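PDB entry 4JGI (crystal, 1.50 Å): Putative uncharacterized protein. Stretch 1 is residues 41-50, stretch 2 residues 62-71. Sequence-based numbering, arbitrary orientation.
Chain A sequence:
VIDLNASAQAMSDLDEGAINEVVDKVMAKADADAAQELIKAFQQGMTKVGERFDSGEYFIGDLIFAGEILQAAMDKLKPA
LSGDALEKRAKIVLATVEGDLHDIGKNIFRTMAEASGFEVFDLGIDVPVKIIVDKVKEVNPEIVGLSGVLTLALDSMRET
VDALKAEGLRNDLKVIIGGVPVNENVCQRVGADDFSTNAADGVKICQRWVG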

# COMPACT_ATOMS: atom_id res chain seq x y z
N ALA A 41 -3.07 -4.11 -15.18
CA ALA A 41 -2.93 -5.53 -15.11
C ALA A 41 -1.90 -5.98 -14.06
O ALA A 41 -2.11 -6.96 -13.35
N PHE A 42 -0.75 -5.28 -14.01
CA PHE A 42 0.19 -5.56 -12.96
C PHE A 42 -0.35 -5.33 -11.55
O PHE A 42 -0.09 -6.12 -10.60
N GLN A 43 -1.15 -4.32 -11.39
CA GLN A 43 -1.78 -4.03 -10.09
C GLN A 43 -2.74 -5.19 -9.69
O GLN A 43 -2.86 -5.58 -8.54
N GLN A 44 -3.47 -5.75 -10.65
CA GLN A 44 -4.31 -6.85 -10.41
C GLN A 44 -3.46 -8.03 -10.03
O GLN A 44 -3.82 -8.81 -9.14
N GLY A 45 -2.32 -8.22 -10.67
CA GLY A 45 -1.44 -9.28 -10.26
C GLY A 45 -0.84 -9.21 -8.87
O GLY A 45 -0.60 -10.22 -8.20
N MET A 46 -0.57 -7.96 -8.43
CA MET A 46 -0.19 -7.74 -7.03
C MET A 46 -1.22 -8.27 -6.02
O MET A 46 -0.89 -8.82 -5.02
N THR A 47 -2.49 -8.04 -6.32
CA THR A 47 -3.53 -8.60 -5.53
C THR A 47 -3.47 -10.11 -5.43
O THR A 47 -3.66 -10.72 -4.36
N LYS A 48 -3.16 -10.72 -6.54
CA LYS A 48 -2.99 -12.18 -6.59
C LYS A 48 -1.75 -12.66 -5.76
O LYS A 48 -1.79 -13.68 -5.10
N VAL A 49 -0.66 -11.88 -5.71
CA VAL A 49 0.46 -12.13 -4.78
C VAL A 49 -0.05 -12.16 -3.36
O VAL A 49 0.27 -13.11 -2.62
N GLY A 50 -0.87 -11.20 -2.99
CA GLY A 50 -1.41 -11.25 -1.66
C GLY A 50 -2.27 -12.45 -1.36
O GLY A 50 -2.16 -13.01 -0.27
N ASP A 62 8.54 -13.04 -0.61
CA ASP A 62 7.84 -12.80 -1.85
C ASP A 62 7.13 -11.46 -1.84
O ASP A 62 7.05 -10.83 -2.86
N LEU A 63 6.67 -11.05 -0.66
CA LEU A 63 6.08 -9.74 -0.61
C LEU A 63 7.13 -8.61 -0.81
O LEU A 63 6.81 -7.57 -1.38
N ILE A 64 8.33 -8.78 -0.24
CA ILE A 64 9.37 -7.85 -0.51
C ILE A 64 9.66 -7.78 -2.01
O ILE A 64 9.74 -6.70 -2.62
N PHE A 65 9.81 -8.96 -2.61
CA PHE A 65 10.06 -9.06 -4.03
C PHE A 65 9.01 -8.38 -4.89
O PHE A 65 9.36 -7.63 -5.81
N ALA A 66 7.74 -8.59 -4.53
CA ALA A 66 6.70 -8.06 -5.33
C ALA A 66 6.75 -6.57 -5.43
O ALA A 66 6.52 -5.98 -6.52
N GLY A 67 6.95 -5.90 -4.29
CA GLY A 67 7.06 -4.48 -4.34
C GLY A 67 8.18 -3.91 -5.22
O GLY A 67 8.02 -2.96 -5.97
N GLU A 68 9.34 -4.55 -5.08
CA GLU A 68 10.49 -4.15 -5.85
C GLU A 68 10.31 -4.43 -7.33
O GLU A 68 10.68 -3.61 -8.17
N ILE A 69 9.66 -5.55 -7.64
CA ILE A 69 9.39 -5.91 -9.04
C ILE A 69 8.37 -4.96 -9.68
O ILE A 69 8.53 -4.41 -10.79
N LEU A 70 7.33 -4.62 -8.93
CA LEU A 70 6.35 -3.62 -9.48
C LEU A 70 7.04 -2.28 -9.69
O LEU A 70 6.81 -1.60 -10.67
N GLN A 71 7.81 -1.83 -8.69
CA GLN A 71 8.45 -0.53 -8.84
C GLN A 71 9.35 -0.51 -10.05
O GLN A 71 9.42 0.50 -10.72

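How do the two helices set up their contact? They run almost exactly antiparallel, at 174°, with axes 10.6 Å apart at closest approach. Three rungs pair the backbones: Phe42 with Leu70, Met46 with Ala66, and Val49 with Leu63. Phe42, Met46 and Val49 follow the three- and four-residue spacing of a helical face, and all three send their CA-to-CB bonds toward the partner helix.

Which bump fills which hollow in the middle? Ala66 is the hollow: its side chain stops at a methyl, leaving room for larger neighbours. Met46, with chi1 t, chi2 p and chi3 p, lays its sulfur over that methyl, SD to Ala66 CB at 3.9 Å. Val49, chi1 t, reaches the same methyl from CG1, 4.0 Å from Ala66 CB, so Ala66 is shared by two residues a helical turn apart.

What closes the Phe42 end? Leu70 is the largest bump, the residue most covered by the opposing stretch. Its t, p rotamer spreads the two methyls between Phe42 and Met46: CD1 lies 3.8 Å from Phe42 CB, while CD2 lies 3.6 Å from Met46 CE. Phe42, chi1 m, therefore meets Leu70 through the base of its side chain.

And at the Val49 end? Leu63 starts sideways, but its m, t rotamer brings the tip nearer, placing CD2 4.0 Å from Val49 CG1. Val49 CG1 thus sits against both Leu63 and Ala66.

Do polar groups help? No hydrogen bond crosses between the stretches; the contact is apolar packing, burying 320 Å² in total. Asp62 points its CA-to-CB bond toward the other helix, yet its end leads away, and OD2 is hydrogen-bonded elsewhere in the structure. Gln43 sets off sideways and stays outside contact range.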

# COMPACT_ATOMS: atom_id res chain seq x y z
CB ALA A 41 -2.55 -6.09 -16.48
CB PHE A 42 1.49 -4.80 -13.21
CG PHE A 42 2.31 -5.28 -14.37
CD1 PHE A 42 2.29 -6.60 -14.82
CD2 PHE A 42 3.23 -4.37 -14.95
CE1 PHE A 42 3.15 -7.05 -15.87
CE2 PHE A 42 4.10 -4.81 -15.96
CZ PHE A 42 4.02 -6.12 -16.43
CB GLN A 43 -2.46 -2.64 -10.15
CG GLN A 43 -1.46 -1.51 -10.18
CD GLN A 43 -2.00 -0.11 -10.27
OE1 GLN A 43 -1.21 0.89 -10.23
NE2 GLN A 43 -3.28 0.00 -10.40
CB GLN A 44 -5.12 -7.08 -11.66
CG GLN A 44 -5.41 -8.54 -11.99
CD GLN A 44 -6.21 -8.68 -13.29
OE1 GLN A 44 -6.48 -7.68 -13.99
NE2 GLN A 44 -6.57 -9.92 -13.64
CB MET A 46 0.05 -6.22 -6.80
CG MET A 46 0.36 -5.94 -5.35
SD MET A 46 1.95 -6.64 -5.03
CE MET A 46 2.59 -5.05 -5.55
CB THR A 47 -4.88 -8.07 -5.95
OG1 THR A 47 -4.92 -6.65 -5.72
CG2 THR A 47 -5.98 -8.75 -5.20
CB LYS A 48 -2.91 -12.63 -8.07
CG LYS A 48 -4.24 -12.53 -8.82
CD LYS A 48 -4.04 -12.75 -10.34
CE LYS A 48 -5.13 -12.19 -11.26
NZ LYS A 48 -6.50 -12.75 -10.99
CB VAL A 49 1.57 -11.10 -4.95
CG1 VAL A 49 2.68 -11.35 -3.96
CG2 VAL A 49 2.19 -11.21 -6.36
CB ASP A 62 6.84 -13.92 -2.09
CG ASP A 62 7.55 -15.25 -2.21
OD1 ASP A 62 8.47 -15.33 -3.10
OD2 ASP A 62 7.35 -16.17 -1.40
CB LEU A 63 5.32 -9.50 0.66
CG LEU A 63 4.21 -10.45 0.97
CD1 LEU A 63 3.60 -10.09 2.33
CD2 LEU A 63 3.11 -10.45 -0.05
CB ILE A 64 10.60 -8.26 0.31
CG1 ILE A 64 10.28 -8.15 1.80
CG2 ILE A 64 11.82 -7.38 -0.09
CD1 ILE A 64 11.35 -8.72 2.69
CB PHE A 65 10.24 -10.49 -4.52
CG PHE A 65 11.30 -11.33 -3.80
CD1 PHE A 65 12.35 -10.80 -3.06
CD2 PHE A 65 11.20 -12.68 -3.88
CE1 PHE A 65 13.23 -11.63 -2.42
CE2 PHE A 65 12.05 -13.51 -3.24
CZ PHE A 65 13.05 -12.98 -2.47
CB ALA A 66 5.34 -8.51 -4.79
CB GLU A 68 11.75 -4.83 -5.36
CG GLU A 68 12.06 -4.53 -3.89
CD GLU A 68 12.16 -3.10 -3.42
OE1 GLU A 68 12.41 -2.21 -4.22
OE2 GLU A 68 11.91 -2.85 -2.23
CB ILE A 69 8.92 -7.37 -9.15
CG1 ILE A 69 10.13 -8.32 -8.89
CG2 ILE A 69 8.25 -7.71 -10.49
CD1 ILE A 69 9.74 -9.75 -8.71
CB LEU A 70 5.12 -3.51 -8.60
CG LEU A 70 4.03 -2.60 -9.12
CD1 LEU A 70 3.51 -3.11 -10.47
CD2 LEU A 70 2.88 -2.54 -8.10
CB GLN A 71 9.21 -0.17 -7.57
CG GLN A 71 9.77 1.23 -7.60
CD GLN A 71 8.67 2.29 -7.66
OE1 GLN A 71 8.03 2.52 -6.69
NE2 GLN A 71 8.53 2.95 -8.79